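PDB 2P0O: hypothetical protein DUF871, which is of unknown function but is probably a 6-phospho-N-acetylmuramidase that splits the disaccharide MurNAc-6-phosphate–GlcNAc during cell-wall recycling. Local coordinates for residues T36-P41 with Q50-L55. Residues are numbered along the deposited sequence; the frame is centred on the assembly and turned at random.
Sequences TSLHIP and QRLTDL
Thr-36 meets Leu-55 through its methyl branch, while Leu-38 meets Leu-52. Thr-36 leaves the strand with CB directed at the helix, and already CB lies 4.6 Å from Leu-55 CD2. There the side chain forks. A chi1 of -171° carries OG1 to the side opposite the backbone N, where the hydroxyl hydrogen-bonds to the carbonyl O of Val-9, which satisfies a buried polar atom. The other branch, CG2, reaches Leu-55 CD2 at 4.3 Å, a light touch, and stands 4.6 Å from Leu-52 CD1. Along its own strand CG2 also packs 3.8 Å from Leu-38 CD1. Threonine suits this place because beta-branching is well tolerated in an extended strand, and its two branches serve a polar and an apolar neighbour at once. The pairing belongs to the second beta-alpha unit of the TIM barrel: strand 33-38 faces the helix that follows it, 48-62, and alternation puts Thr-36 and Leu-38 on the outer, helix-facing side. Three residues apart, Leu-52 and Leu-55 lie on one flank of that helix, where leucine's forked tip can reach across to the sheet. CD1 of Leu-38 meets CD1 of Leu-52 at 4.3 Å, methyl against methyl, with no hydrogen bond crossing between the segments. Leu-11 and Val-68, the latter from the next strand, pack against Thr-36, Leu-38 and Leu-52, and Leu-91 of helix 86-91 touches Leu-52.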
# COMPACT_ATOMS: atom_id res chain seq x y z
N THR A 36 -9.06 -9.54 8.45
CA THR A 36 -9.46 -9.35 9.83
C THR A 36 -8.93 -10.48 10.70
O THR A 36 -8.93 -11.65 10.30
CB THR A 36 -11.00 -9.16 9.97
OG1 THR A 36 -11.32 -8.78 11.32
CG2 THR A 36 -11.78 -10.44 9.61
N SER A 37 -8.48 -10.12 11.90
CA SER A 37 -7.93 -11.10 12.84
C SER A 37 -8.80 -11.14 14.09
O SER A 37 -8.98 -10.15 14.78
CB SER A 37 -6.47 -10.77 13.20
OG SER A 37 -5.92 -11.72 14.11
N LEU A 38 -9.36 -12.32 14.36
CA LEU A 38 -10.31 -12.50 15.45
C LEU A 38 -9.77 -13.25 16.67
O LEU A 38 -9.20 -14.34 16.53
CB LEU A 38 -11.55 -13.23 14.95
CG LEU A 38 -12.75 -12.42 14.49
CD1 LEU A 38 -12.55 -11.88 13.07
CD2 LEU A 38 -13.98 -13.30 14.56
N HIS A 39 -9.95 -12.64 17.85
CA HIS A 39 -9.75 -13.32 19.14
C HIS A 39 -11.07 -13.26 19.93
O HIS A 39 -11.55 -12.17 20.26
CB HIS A 39 -8.61 -12.68 19.95
CG HIS A 39 -7.37 -12.46 19.13
ND1 HIS A 39 -7.21 -11.38 18.29
CD2 HIS A 39 -6.24 -13.21 19.00
CE1 HIS A 39 -6.04 -11.46 17.69
NE2 HIS A 39 -5.43 -12.56 18.10
N ILE A 40 -11.66 -14.43 20.18
CA ILE A 40 -12.90 -14.55 20.96
C ILE A 40 -12.68 -15.38 22.23
O ILE A 40 -12.90 -16.59 22.21
CB ILE A 40 -14.06 -15.26 20.16
CG1 ILE A 40 -14.00 -14.98 18.64
CG2 ILE A 40 -15.43 -15.00 20.80
CD1 ILE A 40 -13.89 -13.54 18.26
N PRO A 41 -12.21 -14.75 23.33
CA PRO A 41 -12.23 -15.43 24.63
C PRO A 41 -13.58 -15.33 25.35
O PRO A 41 -14.55 -14.81 24.77
CB PRO A 41 -11.13 -14.70 25.43
CG PRO A 41 -10.49 -13.69 24.45
CD PRO A 41 -11.56 -13.43 23.42
N GLN A 50 -22.19 -12.06 15.27
CA GLN A 50 -23.04 -11.08 14.61
C GLN A 50 -22.22 -9.98 13.93
O GLN A 50 -22.59 -9.48 12.88
CB GLN A 50 -24.09 -10.45 15.50
CG GLN A 50 -25.31 -10.00 14.68
CD GLN A 50 -25.82 -8.57 15.01
OE1 GLN A 50 -26.96 -8.39 15.54
NE2 GLN A 50 -24.99 -7.53 14.66
N ARG A 51 -21.08 -9.62 14.54
CA ARG A 51 -20.12 -8.69 13.93
C ARG A 51 -19.60 -9.20 12.57
O ARG A 51 -19.48 -8.45 11.61
CB ARG A 51 -18.95 -8.41 14.89
CG ARG A 51 -19.27 -7.34 15.93
CD ARG A 51 -18.16 -7.12 16.91
NE ARG A 51 -18.69 -6.55 18.15
CZ ARG A 51 -17.97 -6.21 19.22
NH1 ARG A 51 -16.66 -6.38 19.25
NH2 ARG A 51 -18.59 -5.71 20.28
N LEU A 52 -19.29 -10.49 12.50
CA LEU A 52 -18.81 -11.12 11.27
C LEU A 52 -19.92 -11.20 10.25
O LEU A 52 -19.64 -11.02 9.08
CB LEU A 52 -18.25 -12.51 11.56
CG LEU A 52 -17.21 -13.18 10.60
CD1 LEU A 52 -15.93 -12.35 10.40
CD2 LEU A 52 -16.84 -14.58 11.10
N THR A 53 -21.19 -11.47 10.71
CA THR A 53 -22.35 -11.47 9.85
C THR A 53 -22.57 -10.07 9.27
O THR A 53 -22.93 -9.94 8.10
CB THR A 53 -23.65 -12.04 10.54
OG1 THR A 53 -23.32 -13.32 11.14
CG2 THR A 53 -24.80 -12.20 9.50
N ASP A 54 -22.36 -9.02 10.07
CA ASP A 54 -22.47 -7.57 9.58
C ASP A 54 -21.37 -7.25 8.55
O ASP A 54 -21.64 -6.58 7.53
CB ASP A 54 -22.33 -6.56 10.73
CG ASP A 54 -23.41 -6.69 11.78
OD1 ASP A 54 -24.62 -6.92 11.43
OD2 ASP A 54 -23.04 -6.55 12.99
N LEU A 55 -20.15 -7.71 8.81
CA LEU A 55 -19.02 -7.39 7.92
C LEU A 55 -19.13 -8.10 6.55
O LEU A 55 -18.95 -7.48 5.49
CB LEU A 55 -17.64 -7.68 8.58
CG LEU A 55 -16.41 -7.51 7.66
CD1 LEU A 55 -16.27 -6.09 7.20
CD2 LEU A 55 -15.08 -8.00 8.27